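Local coordinates for protein Esterase/lipase (Lactobacillus rhamnosus, PDB 4N5H) that probably hydrolyses carboxylic esters, and may transfer acyl groups, as a serine esterase of the alpha/beta hydrolase fold, at residues A[140-145]-A[150-155]; A[144-149]-A[276-281]; A[233-238]-A[254-259]; A[264-269]-A[294-299]. The protein carries 1 engineered substitution. All coordinates share one frame; numbering follows the deposited sequence.

Contact 1. Residues A[140-145]-A[150-155]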
loop_
_atom_site.group_PDB
_atom_site.type_symbol
_atom_site.label_atom_id
_atom_site.label_comp_id
_atom_site.label_asym_id
_atom_site.label_seq_id
_atom_site.Cartn_x
_atom_site.Cartn_y
_atom_site.Cartn_z
ATOM N N VAL A 140 2.316 0.801 35.917
ATOM C CA VAL A 140 2.514 -0.210 34.852
ATOM C C VAL A 140 1.286 -1.098 34.789
ATOM O O VAL A 140 0.931 -1.802 35.733
ATOM C CB VAL A 140 3.764 -1.048 35.016
ATOM C CG1 VAL A 140 3.927 -2.088 33.875
ATOM C CG2 VAL A 140 4.997 -0.137 35.065
ATOM N N LEU A 141 0.688 -1.162 33.599
ATOM C CA LEU A 141 -0.373 -2.105 33.295
ATOM C C LEU A 141 0.237 -3.261 32.437
ATOM O O LEU A 141 0.757 -2.973 31.353
ATOM C CB LEU A 141 -1.460 -1.463 32.496
ATOM C CG LEU A 141 -2.552 -2.324 31.858
ATOM C CD1 LEU A 141 -3.197 -3.263 32.825
ATOM C CD2 LEU A 141 -3.594 -1.500 31.128
ATOM N N LEU A 142 0.190 -4.481 32.933
ATOM C CA LEU A 142 0.613 -5.670 32.205
ATOM C C LEU A 142 -0.628 -6.319 31.626
ATOM O O LEU A 142 -1.599 -6.578 32.405
ATOM C CB LEU A 142 1.301 -6.623 33.098
ATOM C CG LEU A 142 1.812 -7.910 32.434
ATOM C CD1 LEU A 142 2.884 -7.626 31.420
ATOM C CD2 LEU A 142 2.276 -8.897 33.480
ATOM N N THR A 143 -0.664 -6.573 30.307
ATOM C CA THR A 143 -1.828 -7.186 29.688
ATOM C C THR A 143 -1.410 -8.211 28.701
ATOM O O THR A 143 -0.317 -8.104 28.172
ATOM C CB THR A 143 -2.772 -6.184 29.106
ATOM O OG1 THR A 143 -4.005 -6.824 28.812
ATOM C CG2 THR A 143 -2.202 -5.614 27.859
ATOM N N GLY A 144 -2.219 -9.234 28.590
ATOM C CA GLY A 144 -2.050 -10.278 27.609
ATOM C C GLY A 144 -3.350 -10.870 27.173
ATOM O O GLY A 144 -4.297 -10.993 27.976
ATOM N N ASP A 145 -3.351 -11.346 25.918
ATOM C CA ASP A 145 -4.569 -11.986 25.370
ATOM C C ASP A 145 -4.337 -13.450 25.045
ATOM O O ASP A 145 -3.296 -13.797 24.453
ATOM C CB ASP A 145 -5.116 -11.305 24.131
ATOM C CG ASP A 145 -4.197 -11.334 22.980
ATOM O OD1 ASP A 145 -4.598 -12.024 21.968
ATOM O OD2 ASP A 145 -3.142 -10.620 23.031
ATOM N N HIS A 150 -2.180 -16.202 29.555
ATOM C CA HIS A 150 -1.463 -17.241 30.317
ATOM C C HIS A 150 -0.112 -16.708 30.692
ATOM O O HIS A 150 0.240 -16.732 31.883
ATOM C CB HIS A 150 -1.267 -18.474 29.450
ATOM C CG HIS A 150 -0.337 -19.481 30.012
ATOM N ND1 HIS A 150 0.924 -19.699 29.532
ATOM C CD2 HIS A 150 -0.519 -20.381 31.029
ATOM C CE1 HIS A 150 1.487 -20.697 30.205
ATOM N NE2 HIS A 150 0.661 -21.065 31.180
ATOM N N LEU A 151 0.654 -16.239 29.723
ATOM C CA LEU A 151 2.015 -15.819 29.982
ATOM C C LEU A 151 2.028 -14.637 30.930
ATOM O O LEU A 151 2.831 -14.594 31.880
ATOM C CB LEU A 151 2.723 -15.484 28.687
ATOM C CG LEU A 151 3.032 -16.662 27.724
ATOM C CD1 LEU A 151 3.341 -16.216 26.317
ATOM C CD2 LEU A 151 4.140 -17.498 28.283
ATOM N N ALA A 152 1.127 -13.654 30.741
ATOM C CA ALA A 152 1.066 -12.524 31.625
ATOM C C ALA A 152 0.746 -12.978 33.068
ATOM O O ALA A 152 1.289 -12.356 34.025
ATOM C CB ALA A 152 0.056 -11.508 31.203
ATOM N N SER A 153 -0.153 -13.951 33.241
ATOM C CA SER A 153 -0.564 -14.382 34.560
ATOM C C SER A 153 0.635 -15.024 35.276
ATOM O O SER A 153 0.823 -14.826 36.468
ATOM C CB SER A 153 -1.802 -15.299 34.553
ATOM O OG SER A 153 -1.458 -16.638 34.143
ATOM N N LEU A 154 1.421 -15.775 34.501
ATOM C CA LEU A 154 2.680 -16.381 35.078
ATOM C C LEU A 154 3.740 -15.370 35.398
ATOM O O LEU A 154 4.364 -15.413 36.491
ATOM C CB LEU A 154 3.216 -17.461 34.139
ATOM C CG LEU A 154 2.828 -18.893 34.424
ATOM C CD1 LEU A 154 1.309 -19.114 34.426
ATOM C CD2 LEU A 154 3.495 -19.918 33.505
ATOM N N VAL A 155 3.988 -14.399 34.513
ATOM C CA VAL A 155 4.973 -13.365 34.728
ATOM C C VAL A 155 4.633 -12.571 36.017
ATOM O O VAL A 155 5.470 -12.306 36.831
ATOM C CB VAL A 155 4.979 -12.395 33.492
ATOM C CG1 VAL A 155 5.647 -11.053 33.810
ATOM C CG2 VAL A 155 5.645 -13.031 32.325
#

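Contact 2. Residues A[144-149]-A[276-281]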
loop_
_atom_site.group_PDB
_atom_site.type_symbol
_atom_site.label_atom_id
_atom_site.label_comp_id
_atom_site.label_asym_id
_atom_site.label_seq_id
_atom_site.Cartn_x
_atom_site.Cartn_y
_atom_site.Cartn_z
ATOM N N GLY A 144 -2.219 -9.234 28.590
ATOM C CA GLY A 144 -2.050 -10.278 27.609
ATOM C C GLY A 144 -3.350 -10.870 27.173
ATOM O O GLY A 144 -4.297 -10.993 27.976
ATOM N N ASP A 145 -3.351 -11.346 25.918
ATOM C CA ASP A 145 -4.569 -11.986 25.370
ATOM C C ASP A 145 -4.337 -13.450 25.045
ATOM O O ASP A 145 -3.296 -13.797 24.453
ATOM C CB ASP A 145 -5.116 -11.305 24.131
ATOM C CG ASP A 145 -4.197 -11.334 22.980
ATOM O OD1 ASP A 145 -4.598 -12.024 21.968
ATOM O OD2 ASP A 145 -3.142 -10.620 23.031
ATOM N N SER A 146 -5.304 -14.283 25.467
ATOM C CA SER A 146 -5.283 -15.761 25.212
ATOM C C SER A 146 -4.007 -16.585 25.774
ATOM O O SER A 146 -3.742 -16.571 26.988
ATOM C CB SER A 146 -5.548 -15.958 23.669
ATOM O OG SER A 146 -5.988 -17.307 23.402
ATOM N N ALA A 147 -3.155 -17.197 24.916
ATOM C CA ALA A 147 -1.844 -17.612 25.401
ATOM C C ALA A 147 -0.987 -16.493 25.969
ATOM O O ALA A 147 -0.254 -16.645 26.946
ATOM C CB ALA A 147 -1.091 -18.330 24.320
ATOM N N GLY A 148 -1.181 -15.252 25.473
ATOM C CA GLY A 148 -0.517 -14.144 26.074
ATOM C C GLY A 148 -1.063 -13.815 27.472
ATOM O O GLY A 148 -0.308 -13.233 28.293
ATOM N N GLY A 149 -2.352 -14.073 27.728
ATOM C CA GLY A 149 -2.903 -13.953 29.066
ATOM C C GLY A 149 -2.370 -15.012 30.050
ATOM O O GLY A 149 -2.156 -14.734 31.188
ATOM N N LEU A 276 -18.941 -10.846 19.824
ATOM C CA LEU A 276 -18.002 -10.618 20.958
ATOM C C LEU A 276 -17.303 -11.939 21.221
ATOM O O LEU A 276 -17.414 -12.585 22.278
ATOM C CB LEU A 276 -18.807 -10.129 22.142
ATOM C CG LEU A 276 -19.500 -8.831 21.872
ATOM C CD1 LEU A 276 -20.123 -8.385 23.164
ATOM C CD2 LEU A 276 -18.604 -7.750 21.290
ATOM N N LYS A 277 -16.536 -12.307 20.207
ATOM C CA LYS A 277 -15.801 -13.567 20.176
ATOM C C LYS A 277 -14.492 -13.485 20.969
ATOM O O LYS A 277 -14.181 -12.489 21.567
ATOM C CB LYS A 277 -15.483 -13.906 18.728
ATOM C CG LYS A 277 -14.531 -12.917 18.017
ATOM C CD LYS A 277 -14.042 -13.432 16.672
ATOM C CE LYS A 277 -12.937 -14.488 16.861
ATOM N NZ LYS A 277 -11.610 -14.071 17.379
ATOM N N HIS A 278 -13.726 -14.591 20.952
ATOM C CA HIS A 278 -12.396 -14.617 21.577
ATOM C C HIS A 278 -11.619 -13.424 21.142
ATOM O O HIS A 278 -11.491 -13.134 19.967
ATOM C CB HIS A 278 -11.703 -15.914 21.082
ATOM C CG HIS A 278 -10.394 -16.189 21.723
ATOM N ND1 HIS A 278 -10.283 -16.445 23.072
ATOM C CD2 HIS A 278 -9.158 -16.343 21.198
ATOM C CE1 HIS A 278 -9.006 -16.647 23.360
ATOM N NE2 HIS A 278 -8.317 -16.654 22.243
ATOM N N VAL A 279 -11.071 -12.740 22.129
ATOM C CA VAL A 279 -10.200 -11.605 22.013
ATOM C C VAL A 279 -10.686 -10.501 21.080
ATOM O O VAL A 279 -9.890 -9.842 20.426
ATOM C CB VAL A 279 -8.721 -11.969 21.708
ATOM C CG1 VAL A 279 -8.169 -12.899 22.802
ATOM C CG2 VAL A 279 -8.507 -12.534 20.354
ATOM N N PHE A 280 -11.994 -10.264 21.059
ATOM C CA PHE A 280 -12.575 -9.328 20.064
ATOM C C PHE A 280 -12.042 -7.922 20.245
ATOM O O PHE A 280 -11.826 -7.224 19.264
ATOM C CB PHE A 280 -14.132 -9.322 20.111
ATOM C CG PHE A 280 -14.656 -8.567 21.303
ATOM C CD1 PHE A 280 -14.819 -7.185 21.272
ATOM C CD2 PHE A 280 -14.970 -9.246 22.519
ATOM C CE1 PHE A 280 -15.240 -6.502 22.429
ATOM C CE2 PHE A 280 -15.427 -8.600 23.631
ATOM C CZ PHE A 280 -15.562 -7.175 23.606
ATOM N N ASN A 281 -11.780 -7.562 21.477
ATOM C CA ASN A 281 -11.317 -6.175 21.804
ATOM C C ASN A 281 -9.889 -5.833 21.439
ATOM O O ASN A 281 -9.493 -4.681 21.364
ATOM C CB ASN A 281 -11.637 -5.811 23.239
ATOM C CG ASN A 281 -10.939 -6.696 24.218
ATOM O OD1 ASN A 281 -11.179 -7.928 24.206
ATOM N ND2 ASN A 281 -10.005 -6.173 24.942
#

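Contact 3. Residues A[233-238]-A[254-259]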
loop_
_atom_site.group_PDB
_atom_site.type_symbol
_atom_site.label_atom_id
_atom_site.label_comp_id
_atom_site.label_asym_id
_atom_site.label_seq_id
_atom_site.Cartn_x
_atom_site.Cartn_y
_atom_site.Cartn_z
ATOM N N PRO A 233 -0.425 -8.234 42.563
ATOM C CA PRO A 233 -1.204 -7.102 42.189
ATOM C C PRO A 233 -2.669 -7.474 41.956
ATOM O O PRO A 233 -3.018 -8.661 41.740
ATOM C CB PRO A 233 -0.538 -6.659 40.837
ATOM C CG PRO A 233 0.215 -7.801 40.388
ATOM C CD PRO A 233 0.474 -8.723 41.517
ATOM N N PRO A 234 -3.489 -6.446 41.785
ATOM C CA PRO A 234 -4.854 -6.690 41.336
ATOM C C PRO A 234 -4.895 -7.108 39.838
ATOM O O PRO A 234 -3.974 -6.766 39.096
ATOM C CB PRO A 234 -5.554 -5.367 41.487
ATOM C CG PRO A 234 -4.520 -4.450 41.978
ATOM C CD PRO A 234 -3.186 -5.042 41.927
ATOM N N PHE A 235 -5.878 -7.947 39.543
ATOM C CA PHE A 235 -6.143 -8.492 38.215
ATOM C C PHE A 235 -7.429 -7.930 37.678
ATOM O O PHE A 235 -8.351 -7.484 38.416
ATOM C CB PHE A 235 -6.240 -9.974 38.192
ATOM C CG PHE A 235 -4.877 -10.669 38.295
ATOM C CD1 PHE A 235 -4.149 -10.670 39.472
ATOM C CD2 PHE A 235 -4.306 -11.321 37.192
ATOM C CE1 PHE A 235 -2.901 -11.301 39.545
ATOM C CE2 PHE A 235 -3.111 -11.960 37.314
ATOM C CZ PHE A 235 -2.372 -11.928 38.447
ATOM N N MET A 236 -7.529 -7.924 36.334
ATOM C CA MET A 236 -8.823 -7.619 35.672
ATOM C C MET A 236 -9.056 -8.668 34.603
ATOM O O MET A 236 -8.140 -8.907 33.738
ATOM C CB MET A 236 -8.806 -6.241 35.063
ATOM C CG MET A 236 -10.094 -5.854 34.378
ATOM S SD MET A 236 -10.010 -4.221 33.658
ATOM C CE MET A 236 -11.675 -4.099 32.959
ATOM N N LEU A 237 -10.181 -9.341 34.649
ATOM C CA LEU A 237 -10.455 -10.429 33.754
ATOM C C LEU A 237 -11.513 -9.960 32.764
ATOM O O LEU A 237 -12.604 -9.568 33.168
ATOM C CB LEU A 237 -10.952 -11.673 34.479
ATOM C CG LEU A 237 -11.399 -12.831 33.645
ATOM C CD1 LEU A 237 -10.218 -13.320 32.780
ATOM C CD2 LEU A 237 -11.921 -13.962 34.563
ATOM N N ILE A 238 -11.129 -10.001 31.492
ATOM C CA ILE A 238 -11.914 -9.542 30.339
ATOM C C ILE A 238 -12.230 -10.681 29.439
ATOM O O ILE A 238 -11.365 -11.486 29.097
ATOM C CB ILE A 238 -11.121 -8.462 29.597
ATOM C CG1 ILE A 238 -10.899 -7.253 30.483
ATOM C CG2 ILE A 238 -11.764 -8.083 28.276
ATOM C CD1 ILE A 238 -9.810 -6.297 29.996
ATOM N N LYS A 254 -12.492 -19.236 39.746
ATOM C CA LYS A 254 -12.447 -20.127 40.875
ATOM C C LYS A 254 -11.070 -20.123 41.523
ATOM O O LYS A 254 -10.940 -20.162 42.730
ATOM C CB LYS A 254 -12.841 -21.556 40.472
ATOM C CG LYS A 254 -14.311 -21.668 40.169
ATOM C CD LYS A 254 -14.587 -23.033 39.555
ATOM C CE LYS A 254 -16.064 -23.127 39.290
ATOM N NZ LYS A 254 -16.195 -24.063 38.157
ATOM N N VAL A 255 -10.013 -20.129 40.710
ATOM C CA VAL A 255 -8.624 -19.971 41.253
ATOM C C VAL A 255 -8.412 -18.661 41.960
ATOM O O VAL A 255 -7.826 -18.609 43.081
ATOM C CB VAL A 255 -7.545 -20.122 40.164
ATOM C CG1 VAL A 255 -6.167 -19.898 40.767
ATOM C CG2 VAL A 255 -7.708 -21.452 39.468
ATOM N N PHE A 256 -8.945 -17.561 41.367
ATOM C CA PHE A 256 -8.883 -16.281 41.993
ATOM C C PHE A 256 -9.562 -16.314 43.389
ATOM O O PHE A 256 -9.013 -15.830 44.389
ATOM C CB PHE A 256 -9.567 -15.231 41.173
ATOM C CG PHE A 256 -8.781 -14.711 39.924
ATOM C CD1 PHE A 256 -7.411 -14.918 39.720
ATOM C CD2 PHE A 256 -9.455 -13.836 39.050
ATOM C CE1 PHE A 256 -6.781 -14.345 38.612
ATOM C CE2 PHE A 256 -8.794 -13.243 37.977
ATOM C CZ PHE A 256 -7.452 -13.475 37.783
ATOM N N ASP A 257 -10.758 -16.893 43.434
ATOM C CA ASP A 257 -11.533 -16.874 44.680
ATOM C C ASP A 257 -10.837 -17.677 45.734
ATOM O O ASP A 257 -10.719 -17.218 46.858
ATOM C CB ASP A 257 -12.961 -17.342 44.399
ATOM C CG ASP A 257 -13.796 -16.296 43.623
ATOM O OD1 ASP A 257 -13.471 -15.076 43.670
ATOM O OD2 ASP A 257 -14.823 -16.729 43.097
ATOM N N ALA A 258 -10.311 -18.827 45.359
ATOM C CA ALA A 258 -9.627 -19.731 46.327
ATOM C C ALA A 258 -8.349 -19.172 46.894
ATOM O O ALA A 258 -7.959 -19.446 48.085
ATOM C CB ALA A 258 -9.382 -21.022 45.638
ATOM N N ASN A 259 -7.686 -18.275 46.132
ATOM C CA ASN A 259 -6.449 -17.713 46.527
ATOM C C ASN A 259 -6.537 -16.287 46.987
ATOM O O ASN A 259 -5.552 -15.600 47.245
ATOM C CB ASN A 259 -5.423 -17.892 45.429
ATOM C CG ASN A 259 -4.991 -19.296 45.267
ATOM O OD1 ASN A 259 -4.092 -19.709 45.994
ATOM N ND2 ASN A 259 -5.576 -20.054 44.340
#

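Contact 4. Residues A[264-269]-A[294-299]. With IPA (isopropyl alcohol), chain B.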
loop_
_atom_site.group_PDB
_atom_site.type_symbol
_atom_site.label_atom_id
_atom_site.label_comp_id
_atom_site.label_asym_id
_atom_site.label_seq_id
_atom_site.Cartn_x
_atom_site.Cartn_y
_atom_site.Cartn_z
ATOM N N THR A 264 -11.257 -7.474 39.387
ATOM C CA THR A 264 -12.518 -7.057 38.792
ATOM C C THR A 264 -12.677 -7.757 37.457
ATOM O O THR A 264 -11.744 -8.423 36.950
ATOM C CB THR A 264 -12.540 -5.546 38.589
ATOM O OG1 THR A 264 -11.411 -5.109 37.720
ATOM C CG2 THR A 264 -12.428 -4.782 39.914
ATOM N N THR A 265 -13.870 -7.670 36.878
ATOM C CA THR A 265 -14.174 -8.343 35.649
ATOM C C THR A 265 -14.850 -7.422 34.691
ATOM O O THR A 265 -15.516 -6.471 35.081
ATOM C CB THR A 265 -15.057 -9.572 35.823
ATOM O OG1 THR A 265 -16.359 -9.123 36.329
ATOM C CG2 THR A 265 -14.465 -10.587 36.767
ATOM N N LYS A 266 -14.719 -7.759 33.418
ATOM C CA LYS A 266 -15.520 -7.164 32.320
ATOM C C LYS A 266 -15.847 -8.318 31.408
ATOM O O LYS A 266 -15.168 -8.553 30.425
ATOM C CB LYS A 266 -14.819 -6.021 31.593
ATOM C CG LYS A 266 -15.617 -5.409 30.438
ATOM C CD LYS A 266 -16.488 -4.334 30.832
ATOM C CE LYS A 266 -17.052 -3.550 29.637
ATOM N NZ LYS A 266 -18.141 -2.828 30.343
ATOM N N LEU A 267 -16.873 -9.086 31.762
ATOM C CA LEU A 267 -17.250 -10.315 31.028
ATOM C C LEU A 267 -18.563 -10.054 30.352
ATOM O O LEU A 267 -19.584 -9.789 31.033
ATOM C CB LEU A 267 -17.397 -11.465 32.020
ATOM C CG LEU A 267 -16.063 -11.939 32.601
ATOM C CD1 LEU A 267 -16.309 -12.750 33.862
ATOM C CD2 LEU A 267 -15.264 -12.732 31.590
ATOM N N TRP A 268 -18.570 -10.095 29.044
ATOM C CA TRP A 268 -19.742 -9.774 28.301
ATOM C C TRP A 268 -20.725 -10.974 28.325
ATOM O O TRP A 268 -20.341 -12.130 28.019
ATOM C CB TRP A 268 -19.305 -9.399 26.863
ATOM C CG TRP A 268 -18.605 -8.075 26.791
ATOM C CD1 TRP A 268 -17.265 -7.801 27.022
ATOM C CD2 TRP A 268 -19.234 -6.802 26.512
ATOM N NE1 TRP A 268 -17.040 -6.475 26.844
ATOM C CE2 TRP A 268 -18.206 -5.837 26.528
ATOM C CE3 TRP A 268 -20.548 -6.410 26.201
ATOM C CZ2 TRP A 268 -18.442 -4.504 26.305
ATOM C CZ3 TRP A 268 -20.784 -5.058 25.976
ATOM C CH2 TRP A 268 -19.755 -4.143 26.002
ATOM N N PRO A 269 -22.019 -10.680 28.495
ATOM C CA PRO A 269 -23.017 -11.767 28.394
ATOM C C PRO A 269 -23.292 -12.204 26.967
ATOM O O PRO A 269 -23.147 -11.425 26.003
ATOM C CB PRO A 269 -24.258 -11.115 29.009
ATOM C CG PRO A 269 -24.147 -9.711 28.693
ATOM C CD PRO A 269 -22.646 -9.355 28.735
ATOM N N ASN A 294 -11.717 -1.513 26.464
ATOM C CA ASN A 294 -10.385 -1.048 26.555
ATOM C C ASN A 294 -10.254 0.199 27.420
ATOM O O ASN A 294 -9.296 0.348 28.204
ATOM C CB ASN A 294 -9.772 -0.929 25.162
ATOM C CG ASN A 294 -9.643 -2.306 24.467
ATOM O OD1 ASN A 294 -9.501 -3.328 25.116
ATOM N ND2 ASN A 294 -9.648 -2.272 23.137
ATOM N N LEU A 295 -11.205 1.130 27.237
ATOM C CA LEU A 295 -11.244 2.323 28.148
ATOM C C LEU A 295 -11.551 1.882 29.559
ATOM O O LEU A 295 -10.954 2.475 30.516
ATOM C CB LEU A 295 -12.266 3.307 27.709
ATOM C CG LEU A 295 -11.972 4.064 26.420
ATOM C CD1 LEU A 295 -13.061 5.049 26.046
ATOM C CD2 LEU A 295 -10.635 4.847 26.495
ATOM N N GLU A 296 -12.421 0.883 29.774
ATOM C CA GLU A 296 -12.696 0.459 31.129
ATOM C C GLU A 296 -11.447 -0.096 31.809
ATOM O O GLU A 296 -11.144 0.163 32.982
ATOM C CB GLU A 296 -13.843 -0.516 31.164
ATOM C CG GLU A 296 -14.243 -0.885 32.572
ATOM C CD GLU A 296 -15.686 -1.461 32.634
ATOM O OE1 GLU A 296 -16.538 -1.080 31.789
ATOM O OE2 GLU A 296 -15.901 -2.328 33.532
ATOM N N MET A 297 -10.675 -0.856 31.063
ATOM C CA MET A 297 -9.335 -1.300 31.498
ATOM C C MET A 297 -8.413 -0.150 31.862
ATOM O O MET A 297 -7.778 -0.171 32.955
ATOM C CB MET A 297 -8.739 -2.213 30.461
ATOM C CG MET A 297 -7.341 -2.705 30.812
ATOM S SD MET A 297 -6.534 -3.645 29.497
ATOM C CE MET A 297 -6.149 -2.317 28.287
ATOM N N LEU A 298 -8.313 0.840 30.993
ATOM C CA LEU A 298 -7.382 1.965 31.211
ATOM C C LEU A 298 -7.881 2.783 32.417
ATOM O O LEU A 298 -7.038 3.253 33.237
ATOM C CB LEU A 298 -7.229 2.846 29.986
ATOM C CG LEU A 298 -6.506 2.087 28.849
ATOM C CD1 LEU A 298 -6.618 2.987 27.610
ATOM C CD2 LEU A 298 -5.049 1.756 29.161
ATOM N N ARG A 299 -9.197 2.888 32.545
ATOM C CA ARG A 299 -9.723 3.628 33.731
ATOM C C ARG A 299 -9.500 2.880 35.050
ATOM O O ARG A 299 -9.253 3.548 36.087
ATOM C CB ARG A 299 -11.177 3.993 33.580
ATOM C CG ARG A 299 -11.476 5.008 32.494
ATOM C CD ARG A 299 -10.660 6.297 32.544
ATOM N NE ARG A 299 -9.298 6.339 31.900
ATOM C CZ ARG A 299 -9.085 6.542 30.611
ATOM N NH1 ARG A 299 -10.168 6.663 29.793
ATOM N NH2 ARG A 299 -7.860 6.627 30.090
HETATM C C1 IPA B . -22.094 -4.827 29.927
HETATM C C2 IPA B . -20.830 -5.556 30.476
HETATM C C3 IPA B . -19.965 -6.098 29.442
HETATM O O2 IPA B . -19.857 -4.746 31.085
HETATM O O HOH W 1 -14.531 -3.782 35.163
HETATM O O HOH W 2 -18.317 -3.404 33.673
#

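Contact 1. Residues A[140-145]-A[150-155]
Leu142 and Ala152 join strand 140-145 to helix 147-158; the axes of segments 140-145 and 150-155 run roughly antiparallel (147°) and come within 7.0 Å. Leu142 sets out toward the helix from its CB, and with CG anti to the backbone N (chi1 -179°) the side chain continues toward Ala152. Leu142 CG lies 4.2 Å from Ala152 CB. Beyond it, Leu142 CD2 does most of the touching: it packs 3.6 Å from Ala152 O and 4.0 Å from Val155 CG1, the leucine crossing the valine at a slant. Leu142 also rests on Ile70 of the neighbouring strand 66-72. Two residues along the strand, Gly144 supplies bare backbone, and Ala152 CB sits 4.1 Å from Gly144 N. A CB on Gly144 would fall about 3.3 Å from Ala152 CB, a tight fit, consistent with the absence of a side chain allowing this close approach. Ala152 itself touches Ile72, while Val155 reaches Ile119 of helix 112-129. Every touching residue is buried. Glycine at the strand end, under the helix that follows the sharp turn, is characteristic of the nucleophile elbow of alpha/beta hydrolases.

Contact 2. Residues A[144-149]-A[276-281]
Ser146 and His278 meet through a hydrogen bond, Ser146 OG to His278 NE2 at 2.7 Å, with the hydroxyl at the ring edge and in the ring plane. OG stands anti to the serine's own backbone N (chi1 -161°), turned to the imidazole. At the far side of the ring, ND1 is bonded to Asp243. This geometry matches the Ser-His-Asp triad of an alpha/beta hydrolase, with Ser146 the probable nucleophile on the Gly-x-Ser-x-Gly elbow; its backbone (phi 58°, psi -116°) has the strained shape expected of that turn. Exchanging His278 for an alanine would probably leave Ser146 OG and the Asp243 carboxylate without the ring that links them, and take away the ring face on which Val279 CG1 rests. The apolar contacts gather on Val279 CG1, which lies 3.7 Å above the centre of the His278 ring. The same Val279 CG1 is 3.7 Å from Asp145 CB and also touches Ser146 CB. Asp145 crosses Val279 at about a right angle, and its OD2 is taken by Asn85. A second polar link lies within the histidine loop: Lys277 NZ donates to His278 O at 2.8 Å, in the carbonyl plane, and the same ammonium reaches Gln283 OE1.

Contact 3. Residues A[233-238]-A[254-259]
The rings of Phe235 and Phe256 meet obliquely, their planes at 53° and their centroids 5.3 Å apart, an arrangement that is neither a stack nor a T-shaped pair. Over one face of Phe235 comes Phe256 CE1, 4.1 Å above the plane and offset toward the rim. At the edge of the Phe256 ring, near its plane, lies Leu237 CB, 4.4 Å from Phe256 CE2. The pair belongs to the beta-alpha-beta unit formed by strand 235-240, helix 246-258 and strand 263-268, one of the repeated crossovers from which the alpha/beta hydrolase sheet is built; here the helix is fastened to the first strand of its unit. Phe256 reaches across from the helix, its CG anti to the carbonyl carbon (chi1 -77°), and delivers the far end of the ring to the strand. Phe256 CZ leads to Phe235, 3.7 Å from Phe235 CB and 3.8 Å from Phe235 CG, while the neighbouring CE2 faces Leu237; the ring's end thus spans two alternate strand residues, both of which turn their CB toward the helix. The two phenylalanine side chains cross at about a right angle. All three touching residues are buried. Tyr263, on the second strand of the unit, meets the Phe256 ring as well, and Val261 in the preceding loop touches both phenylalanines. Where the helix ends, Asn259 folds back on it: its backbone N and its ND2 come to Val255 O from opposite faces of the carbonyl plane, ND2 at 3.0 Å with a nearly straight N-H...O angle of 164°.

Contact 4. Residues A[264-269]-A[294-299]
Lys266 and Glu296 make the tight part of this contact, a salt bridge from strand 263-268 to helix 288-311 with Lys266 NZ 2.8 Å from Glu296 OE1. The lysine chain bends at chi2 (89°), which swings its end round to the glutamate; NZ then meets OE1 from above the carboxylate plane, 37° out of it. CD and CE of Lys266 lie alongside the carboxylate, CD 3.4 Å from Glu296 OE2. A second salt bridge ties the same ammonium to Glu292, one helical turn earlier. The other side is looser and wet. One water donates to both Thr265 O and Glu296 OE2, its oxygen 2.9 Å from Thr265 O; another joins Glu296 OE2 to the bound isopropyl alcohol, with only a weak, long bond from Lys266 NZ. The alcohol, probably from the crystallisation liquor, takes a 2.7 Å hydrogen bond from Lys266 NZ to its O2, while its C3 sits over one face of Trp268, close enough to make its exact placement doubtful. Trp268 also donates NE1 to Thr293 and meets the Phe280 ring edge-to-face. With a serine in place of Trp268, Thr293 would probably lose its indole N-H donor and Phe280 its ring partner. Two carboxylates gathered on one ammonium should keep the lysine charged, and between these two segments the link is probably electrostatic in the main.

Contacts 1 and 2 share Gly144 and Asp145, their centres about 12 Å apart: the first seats the helix behind the elbow, the second brings the histidine loop to the probable nucleophile. Along the chain, contact 3 lies inside the loop closed by contact 2, about 17 Å from it between centres, and is joined to contact 4 through the sheet, where Leu237 O is 2.8 Å from Lys266 N in a probable hydrogen bond. Helix 288-311 ties contact 4 back to contacts 1 and 2: Met297 CE packs 3.9 Å from Leu141 CD2, and Asn294 OD1 lies 2.9 Å from Asn281 ND2. The isopropyl alcohol belongs to contact 4, whose centre is about 13 Å from that of contact 2, which holds the probable Ser-His pair.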